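Aldo-keto reductase 2E from Bombyx mori reduces 3-dehydroecdysone in an NADP-dependent reaction and may thereby take part in the regulation of moulting. Local coordinates of one contact, PDB 3WCZ (chain A, 1.30 Å), residues 15-20 and 49-54, beside the matching contact of the related uncharacterized protein from Bombyx mori, PDB 5AZ1 (chain B, 2.30 Å), residues 16-21 and 66-71. One frame, after least-squares fit of the local backbone (RMSD 0.41 Å); residues are numbered along the deposited sequences.

Structure 1 (3WCZ); sequences TIPIVA and YRHIDT. With NAP (NADP nicotinamide-adenine-dinucleotide phosphate), chain C.
His51 packs against Ile16, Pro17, Val19 and Ala20 where the N-terminal hairpin runs into the first TIM-barrel strand; His51 sits on the second. Its CB lies 3.4 Å from Val19 O. With CG anti to the backbone N (chi1 -176°), one ring face lies against Ala20 CB, which makes a CH-pi contact 3.5 Å from the ring centroid. In the ring plane, ND1 donates to Pro17 O at 3.0 Å, nearly straight at 168°. CE1 touches Ile16 CG1 (3.6 Å), and NE2 is hydrogen-bonded to Thr85 OG1. Val19 CG1 rests obliquely, 4.0 Å from Tyr49 CE2, while Tyr49 OH reaches Ile266 O. A water links Val19 O to Arg50 N. The hairpin thus packs against the root of the strand carrying Asp53, whose OD2 accepts from NADP ribose O2D (2.7 Å) beside Tyr58, the probable proton donor.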
loop_
_atom_site.group_PDB
_atom_site.type_symbol
_atom_site.label_atom_id
_atom_site.label_comp_id
_atom_site.label_asym_id
_atom_site.label_seq_id
_atom_site.Cartn_x
_atom_site.Cartn_y
_atom_site.Cartn_z
ATOM N N THR A 15 11.824 -2.194 -10.813
ATOM C CA THR A 15 10.927 -1.092 -11.077
ATOM C C THR A 15 9.530 -1.438 -10.611
ATOM O O THR A 15 9.099 -2.585 -10.717
ATOM C CB THR A 15 10.889 -0.717 -12.551
ATOM O OG1 THR A 15 10.777 -1.912 -13.305
ATOM C CG2 THR A 15 12.180 0.013 -12.942
ATOM N N ILE A 16 8.880 -0.444 -10.048
ATOM C CA ILE A 16 7.566 -0.640 -9.460
ATOM C C ILE A 16 6.604 0.398 -10.030
ATOM O O ILE A 16 6.906 1.607 -10.051
ATOM C CB ILE A 16 7.669 -0.521 -7.949
ATOM C CG1 ILE A 16 6.372 -0.904 -7.260
ATOM C CG2 ILE A 16 8.131 0.863 -7.526
ATOM C CD1 ILE A 16 6.530 -1.069 -5.750
ATOM N N PRO A 17 5.440 -0.057 -10.509
ATOM C CA PRO A 17 4.463 0.921 -10.996
ATOM C C PRO A 17 3.974 1.776 -9.863
ATOM O O PRO A 17 3.712 1.250 -8.775
ATOM C CB PRO A 17 3.324 0.050 -11.549
ATOM C CG PRO A 17 3.968 -1.313 -11.776
ATOM C CD PRO A 17 5.005 -1.448 -10.708
ATOM N N ILE A 18 3.803 3.072 -10.099
ATOM C CA ILE A 18 3.570 4.014 -9.025
ATOM C C ILE A 18 2.100 4.228 -8.621
ATOM O O ILE A 18 1.814 5.059 -7.791
ATOM C CB ILE A 18 4.266 5.365 -9.299
ATOM C CG1 ILE A 18 3.598 6.079 -10.453
ATOM C CG2 ILE A 18 5.752 5.101 -9.548
ATOM C CD1 ILE A 18 4.367 7.321 -10.836
ATOM N N VAL A 19 1.180 3.460 -9.208
ATOM C CA VAL A 19 -0.178 3.336 -8.679
ATOM C C VAL A 19 -0.447 1.857 -8.451
ATOM O O VAL A 19 -0.190 1.058 -9.331
ATOM C CB VAL A 19 -1.243 3.913 -9.633
ATOM C CG1 VAL A 19 -2.603 3.761 -9.044
ATOM C CG2 VAL A 19 -0.940 5.401 -9.963
ATOM N N ALA A 20 -0.955 1.508 -7.271
ATOM C CA ALA A 20 -1.357 0.143 -6.949
ATOM C C ALA A 20 -2.829 0.072 -6.647
ATOM O O ALA A 20 -3.377 0.952 -5.979
ATOM C CB ALA A 20 -0.561 -0.375 -5.750
ATOM N N TYR A 49 -3.601 -0.938 -14.961
ATOM C CA TYR A 49 -2.833 -1.182 -13.739
ATOM C C TYR A 49 -1.917 -2.380 -13.951
ATOM O O TYR A 49 -2.292 -3.375 -14.602
ATOM C CB TYR A 49 -3.735 -1.533 -12.559
ATOM C CG TYR A 49 -4.556 -0.446 -11.951
ATOM C CD1 TYR A 49 -5.570 0.181 -12.671
ATOM C CD2 TYR A 49 -4.391 -0.089 -10.617
ATOM C CE1 TYR A 49 -6.382 1.138 -12.085
ATOM C CE2 TYR A 49 -5.207 0.855 -10.015
ATOM C CZ TYR A 49 -6.189 1.476 -10.751
ATOM O OH TYR A 49 -7.008 2.393 -10.151
ATOM N N ARG A 50 -0.742 -2.286 -13.344
ATOM C CA ARG A 50 0.217 -3.372 -13.346
ATOM C C ARG A 50 0.726 -3.627 -11.934
ATOM O O ARG A 50 1.738 -4.317 -11.773
ATOM C CB ARG A 50 1.396 -3.036 -14.263
ATOM C CG ARG A 50 1.009 -2.890 -15.750
ATOM C CD ARG A 50 0.484 -4.190 -16.327
ATOM N NE ARG A 50 0.146 -4.093 -17.751
ATOM C CZ ARG A 50 -1.081 -3.909 -18.217
ATOM N NH1 ARG A 50 -2.102 -3.749 -17.391
ATOM N NH2 ARG A 50 -1.284 -3.880 -19.542
ATOM N N HIS A 51 0.118 -3.048 -10.922
ATOM C CA HIS A 51 0.543 -3.242 -9.535
ATOM C C HIS A 51 -0.695 -3.472 -8.681
ATOM O O HIS A 51 -1.622 -2.667 -8.720
ATOM C CB HIS A 51 1.350 -2.003 -9.074
ATOM C CG HIS A 51 1.935 -2.077 -7.685
ATOM N ND1 HIS A 51 2.694 -1.048 -7.174
ATOM C CD2 HIS A 51 1.874 -3.001 -6.693
ATOM C CE1 HIS A 51 3.073 -1.328 -5.944
ATOM N NE2 HIS A 51 2.601 -2.518 -5.628
ATOM N N ILE A 52 -0.707 -4.594 -7.946
ATOM C CA ILE A 52 -1.797 -4.951 -7.037
ATOM C C ILE A 52 -1.214 -5.072 -5.639
ATOM O O ILE A 52 -0.184 -5.731 -5.488
ATOM C CB ILE A 52 -2.460 -6.295 -7.390
ATOM C CG1 ILE A 52 -2.811 -6.392 -8.882
ATOM C CG2 ILE A 52 -3.669 -6.518 -6.503
ATOM C CD1 ILE A 52 -3.850 -5.416 -9.392
ATOM N N ASP A 53 -1.861 -4.455 -4.646
ATOM C CA ASP A 53 -1.473 -4.537 -3.230
ATOM C C ASP A 53 -2.480 -5.409 -2.490
ATOM O O ASP A 53 -3.682 -5.126 -2.535
ATOM C CB ASP A 53 -1.445 -3.148 -2.567
ATOM C CG ASP A 53 -1.021 -3.218 -1.126
ATOM O OD1 ASP A 53 0.198 -3.297 -0.889
ATOM O OD2 ASP A 53 -1.889 -3.205 -0.224
ATOM N N THR A 54 -2.001 -6.473 -1.849
ATOM C CA THR A 54 -2.828 -7.339 -1.039
ATOM C C THR A 54 -2.078 -7.723 0.226
ATOM O O THR A 54 -1.045 -7.146 0.545
ATOM C CB THR A 54 -3.319 -8.554 -1.882
ATOM O OG1 THR A 54 -4.350 -9.273 -1.184
ATOM C CG2 THR A 54 -2.230 -9.518 -2.223
HETATM P PA NAP C . -8.983 4.046 0.165
HETATM O O1A NAP C . -8.395 3.649 -1.124
HETATM O O2A NAP C . -8.385 5.030 1.046
HETATM O O5B NAP C . -10.507 4.370 0.069
HETATM C C5B NAP C . -11.392 3.513 -0.586
HETATM C C4B NAP C . -12.817 4.039 -0.671
HETATM O O4B NAP C . -12.866 5.141 -1.597
HETATM C C3B NAP C . -13.854 3.069 -1.089
HETATM O O3B NAP C . -15.012 3.355 -0.342
HETATM C C2B NAP C . -14.024 3.360 -2.503
HETATM O O2B NAP C . -15.282 2.984 -3.028
HETATM C C1B NAP C . -13.830 4.851 -2.580
HETATM N N9A NAP C . -13.307 5.380 -3.822
HETATM C C8A NAP C . -12.323 4.826 -4.561
HETATM N N7A NAP C . -11.987 5.602 -5.571
HETATM C C5A NAP C . -12.783 6.716 -5.513
HETATM C C6A NAP C . -12.888 7.867 -6.301
HETATM N N6A NAP C . -12.129 8.105 -7.450
HETATM N N1A NAP C . -13.809 8.771 -5.924
HETATM C C2A NAP C . -14.562 8.581 -4.841
HETATM N N3A NAP C . -14.481 7.495 -4.054
HETATM C C4A NAP C . -13.574 6.565 -4.390
HETATM O O3 NAP C . -9.145 2.668 1.003
HETATM P PN NAP C . -8.299 1.746 1.989
HETATM O O1N NAP C . -8.763 0.365 1.706
HETATM O O2N NAP C . -8.442 2.296 3.364
HETATM O O5D NAP C . -6.769 1.913 1.589
HETATM C C5D NAP C . -6.314 1.545 0.330
HETATM C C4D NAP C . -5.441 0.284 0.284
HETATM O O4D NAP C . -4.236 0.464 1.005
HETATM C C3D NAP C . -6.048 -0.926 0.919
HETATM O O3D NAP C . -7.106 -1.473 0.159
HETATM C C2D NAP C . -4.891 -1.778 1.088
HETATM O O2D NAP C . -4.488 -2.323 -0.137
HETATM C C1D NAP C . -3.873 -0.785 1.605
HETATM N N1N NAP C . -3.756 -0.588 3.054
HETATM C C2N NAP C . -2.686 -1.066 3.716
HETATM C C3N NAP C . -2.569 -0.866 5.068
HETATM C C7N NAP C . -1.338 -1.379 5.713
HETATM O O7N NAP C . -0.279 -1.592 5.073
HETATM N N7N NAP C . -1.365 -1.471 7.059
HETATM C C4N NAP C . -3.588 -0.232 5.804
HETATM C C5N NAP C . -4.692 0.278 5.108
HETATM C C6N NAP C . -4.730 0.076 3.734
HETATM P P2B NAP C . -15.432 2.027 -4.305
HETATM O O1X NAP C . -16.957 1.846 -4.431
HETATM O O2X NAP C . -14.900 2.741 -5.470
HETATM O O3X NAP C . -14.713 0.740 -3.986
HETATM O O HOH W 1 -0.239 0.081 -11.912
#

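Structure 2 (5AZ1); sequences EIPALG and YRHIDT. With NDP (NADPH dihydro-nicotinamide-adenine-dinucleotide phosphate), chain D; ACT (acetate ion), chain E.
His68 packs against Ile17, Pro18, Leu20 and Gly21. Its CB lies 3.5 Å from Leu20 O. CG stands anti to the backbone N (chi1 172°), which puts one ring face against Gly21 CA; with no side chain there, CA itself makes the CH-pi contact, 3.9 Å from the ring centroid. In the ring plane, ND1 donates to Pro18 O at 3.0 Å, nearly straight at 168°. CE1 touches Ile17 CG1 (3.8 Å), and the side chain also lies against Thr102 of strand 100-105. Leu20 CD2 rests obliquely, 3.7 Å from Tyr66 CZ, while Tyr66 OH reaches Val284 O. A water links Leu20 O to Arg67 N. At the end of the strand that holds His68, Asp70 binds the cofactor, its OD2 accepting from the NADPH ribose O2D at 2.8 Å.

Comparison
Going from Ala20(A) to Gly21(B) removes the methyl that lies over the imidazole in structure 1. The 3.6 Å contact from Ala20(A) CB to His51(A) CG goes with it, and no counterpart to that methyl stands in the side chain of Gly21(B). The CA atoms coincide within the error, and the two residues still touch, through Gly21(B) CA in structure 2. This probably leaves that face less closely packed, yet the hydrogen bond from His51(A) ND1 to Pro17(A) O recurs from His68(B) ND1 to Pro18(B) O. One position earlier, Val19(A) becomes Leu20(B). CG1 of Val19(A) and CG of Leu20(B) fall 0.6 Å apart after superposition; CG2 of Val19(A) goes, while CD1 and CD2 of Leu20(B) fork beyond the shared position. Both side chains touch the tyrosine, Tyr49(A) or Tyr66(B), and the water between Val19(A) O and Arg50(A) N has its match between Leu20(B) O and Arg67(B) N. Ile16(A), Arg50(A) and Asp53(A) hold their places as Ile17(B), Arg67(B) and Asp70(B). Ile18(A) loses CG1, CG2 and CD1 on becoming Ala19(B). The carbonyl O atoms of Arg50(A) and Arg67(B) stand 1.4 Å apart after superposition.

Structure 2 (5AZ1)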
loop_
_atom_site.group_PDB
_atom_site.type_symbol
_atom_site.label_atom_id
_atom_site.label_comp_id
_atom_site.label_asym_id
_atom_site.label_seq_id
_atom_site.Cartn_x
_atom_site.Cartn_y
_atom_site.Cartn_z
ATOM N N GLU B 16 11.554 -2.368 -10.926
ATOM C CA GLU B 16 10.587 -1.267 -11.037
ATOM C C GLU B 16 9.342 -1.531 -10.272
ATOM O O GLU B 16 8.845 -2.655 -10.265
ATOM C CB GLU B 16 10.111 -1.178 -12.496
ATOM C CG GLU B 16 11.255 -0.830 -13.369
ATOM C CD GLU B 16 10.795 -0.288 -14.699
ATOM O OE1 GLU B 16 10.070 -0.972 -15.422
ATOM O OE2 GLU B 16 11.183 0.807 -14.969
ATOM N N ILE B 17 8.770 -0.474 -9.764
ATOM C CA ILE B 17 7.508 -0.546 -9.135
ATOM C C ILE B 17 6.577 0.525 -9.743
ATOM O O ILE B 17 6.930 1.666 -9.817
ATOM C CB ILE B 17 7.625 -0.406 -7.642
ATOM C CG1 ILE B 17 6.244 -0.660 -6.956
ATOM C CG2 ILE B 17 8.154 0.968 -7.203
ATOM C CD1 ILE B 17 6.400 -0.935 -5.480
ATOM N N PRO B 18 5.406 0.132 -10.225
ATOM C CA PRO B 18 4.493 1.160 -10.770
ATOM C C PRO B 18 4.023 2.119 -9.702
ATOM O O PRO B 18 3.668 1.698 -8.541
ATOM C CB PRO B 18 3.294 0.340 -11.308
ATOM C CG PRO B 18 3.888 -1.035 -11.630
ATOM C CD PRO B 18 4.945 -1.240 -10.520
ATOM N N ALA B 19 3.966 3.383 -10.104
ATOM C CA ALA B 19 3.732 4.502 -9.220
ATOM C C ALA B 19 2.358 4.533 -8.646
ATOM O O ALA B 19 2.109 5.268 -7.694
ATOM C CB ALA B 19 3.949 5.781 -9.977
ATOM N N LEU B 20 1.439 3.751 -9.226
ATOM C CA LEU B 20 0.080 3.581 -8.678
ATOM C C LEU B 20 -0.272 2.115 -8.664
ATOM O O LEU B 20 0.079 1.387 -9.570
ATOM C CB LEU B 20 -0.895 4.302 -9.552
ATOM C CG LEU B 20 -2.397 4.282 -9.248
ATOM C CD1 LEU B 20 -2.664 5.352 -8.231
ATOM C CD2 LEU B 20 -3.205 4.596 -10.518
ATOM N N GLY B 21 -0.918 1.688 -7.600
ATOM C CA GLY B 21 -1.335 0.321 -7.454
ATOM C C GLY B 21 -2.756 0.211 -6.949
ATOM O O GLY B 21 -3.325 1.182 -6.415
ATOM N N TYR B 66 -3.453 -0.973 -15.382
ATOM C CA TYR B 66 -2.900 -1.225 -14.064
ATOM C C TYR B 66 -2.127 -2.570 -14.077
ATOM O O TYR B 66 -2.585 -3.604 -14.643
ATOM C CB TYR B 66 -3.959 -1.340 -13.013
ATOM C CG TYR B 66 -4.587 -0.064 -12.465
ATOM C CD1 TYR B 66 -5.351 0.796 -13.263
ATOM C CD2 TYR B 66 -4.485 0.247 -11.115
ATOM C CE1 TYR B 66 -6.018 1.891 -12.692
ATOM C CE2 TYR B 66 -5.107 1.349 -10.572
ATOM C CZ TYR B 66 -5.879 2.176 -11.351
ATOM O OH TYR B 66 -6.519 3.282 -10.735
ATOM N N ARG B 67 -0.954 -2.530 -13.467
ATOM C CA ARG B 67 -0.135 -3.687 -13.251
ATOM C C ARG B 67 0.219 -4.013 -11.778
ATOM O O ARG B 67 0.645 -5.146 -11.478
ATOM C CB ARG B 67 1.124 -3.488 -14.037
ATOM C CG ARG B 67 0.892 -3.290 -15.536
ATOM C CD ARG B 67 0.420 -4.585 -16.220
ATOM N NE ARG B 67 0.124 -4.393 -17.616
ATOM C CZ ARG B 67 -1.087 -4.124 -18.120
ATOM N NH1 ARG B 67 -2.180 -3.998 -17.382
ATOM N NH2 ARG B 67 -1.188 -3.961 -19.413
ATOM N N HIS B 68 0.037 -3.055 -10.871
ATOM C CA HIS B 68 0.513 -3.187 -9.496
ATOM C C HIS B 68 -0.704 -3.497 -8.660
ATOM O O HIS B 68 -1.678 -2.769 -8.659
ATOM C CB HIS B 68 1.230 -1.875 -9.078
ATOM C CG HIS B 68 1.618 -1.764 -7.631
ATOM N ND1 HIS B 68 2.398 -0.713 -7.177
ATOM C CD2 HIS B 68 1.355 -2.532 -6.542
ATOM C CE1 HIS B 68 2.557 -0.819 -5.871
ATOM N NE2 HIS B 68 1.971 -1.934 -5.468
ATOM N N ILE B 69 -0.623 -4.580 -7.904
ATOM C CA ILE B 69 -1.687 -5.014 -7.036
ATOM C C ILE B 69 -1.191 -5.219 -5.613
ATOM O O ILE B 69 -0.273 -5.969 -5.389
ATOM C CB ILE B 69 -2.237 -6.387 -7.531
ATOM C CG1 ILE B 69 -2.793 -6.267 -8.934
ATOM C CG2 ILE B 69 -3.305 -6.927 -6.572
ATOM C CD1 ILE B 69 -2.995 -7.623 -9.590
ATOM N N ASP B 70 -1.833 -4.608 -4.634
ATOM C CA ASP B 70 -1.288 -4.667 -3.266
ATOM C C ASP B 70 -2.209 -5.545 -2.526
ATOM O O ASP B 70 -3.412 -5.247 -2.486
ATOM C CB ASP B 70 -1.330 -3.275 -2.610
ATOM C CG ASP B 70 -0.779 -3.293 -1.229
ATOM O OD1 ASP B 70 0.466 -3.326 -1.103
ATOM O OD2 ASP B 70 -1.583 -3.285 -0.275
ATOM N N THR B 71 -1.697 -6.620 -1.922
ATOM C CA THR B 71 -2.582 -7.405 -1.092
ATOM C C THR B 71 -1.855 -7.929 0.113
ATOM O O THR B 71 -0.741 -7.528 0.365
ATOM C CB THR B 71 -3.275 -8.548 -1.912
ATOM O OG1 THR B 71 -4.428 -9.014 -1.206
ATOM C CG2 THR B 71 -2.371 -9.700 -2.170
HETATM P PA NDP D . -8.163 4.827 0.504
HETATM O O1A NDP D . -7.548 6.151 0.965
HETATM O O2A NDP D . -7.706 4.138 -0.736
HETATM O O5B NDP D . -9.737 5.198 0.240
HETATM C C5B NDP D . -10.736 4.204 0.078
HETATM C C4B NDP D . -12.084 4.868 -0.181
HETATM O O4B NDP D . -11.991 5.879 -1.198
HETATM C C3B NDP D . -13.149 3.848 -0.638
HETATM O O3B NDP D . -14.239 3.871 0.272
HETATM C C2B NDP D . -13.504 4.270 -2.067
HETATM O O2B NDP D . -14.864 4.047 -2.454
HETATM C C1B NDP D . -13.096 5.732 -2.106
HETATM N N9A NDP D . -12.564 6.188 -3.385
HETATM C C8A NDP D . -11.547 5.633 -4.082
HETATM N N7A NDP D . -11.282 6.340 -5.195
HETATM C C5A NDP D . -12.121 7.394 -5.181
HETATM C C6A NDP D . -12.353 8.526 -6.076
HETATM N N6A NDP D . -11.570 8.617 -7.193
HETATM N N1A NDP D . -13.352 9.405 -5.719
HETATM C C2A NDP D . -14.105 9.262 -4.596
HETATM N N3A NDP D . -13.934 8.249 -3.724
HETATM C C4A NDP D . -12.969 7.308 -3.979
HETATM O O3 NDP D . -8.271 3.872 1.786
HETATM P PN NDP D . -7.560 2.459 2.009
HETATM O O1N NDP D . -6.963 2.540 3.380
HETATM O O2N NDP D . -8.521 1.328 1.662
HETATM O O5D NDP D . -6.459 2.457 0.800
HETATM C C5D NDP D . -5.276 1.778 0.923
HETATM C C4D NDP D . -5.068 0.356 0.440
HETATM O O4D NDP D . -3.724 0.219 0.967
HETATM C C3D NDP D . -5.771 -0.890 0.983
HETATM O O3D NDP D . -6.672 -1.423 0.041
HETATM C C2D NDP D . -4.603 -1.853 1.175
HETATM O O2D NDP D . -4.219 -2.390 -0.113
HETATM C C1D NDP D . -3.528 -0.931 1.773
HETATM N N1N NDP D . -3.510 -0.653 3.286
HETATM C C2N NDP D . -2.390 -1.047 3.962
HETATM C C3N NDP D . -2.209 -0.907 5.350
HETATM C C7N NDP D . -0.919 -1.367 6.003
HETATM O O7N NDP D . -0.945 -1.475 7.235
HETATM N N7N NDP D . 0.205 -1.666 5.267
HETATM C C4N NDP D . -3.331 -0.327 6.209
HETATM C C5N NDP D . -4.487 0.100 5.396
HETATM C C6N NDP D . -4.520 -0.071 4.014
HETATM P P2B NDP D . -15.370 2.730 -3.264
HETATM O O1X NDP D . -14.511 1.516 -2.855
HETATM O O2X NDP D . -16.732 2.544 -2.649
HETATM O O3X NDP D . -15.171 3.192 -4.682
HETATM C C ACT E . 2.387 -4.469 -20.415
HETATM O O ACT E . 2.580 -4.154 -19.208
HETATM O OXT ACT E . 1.249 -4.768 -20.828
HETATM C CH3 ACT E . 3.504 -4.516 -21.407
HETATM O O HOH W 2 -0.312 -0.194 -11.834
#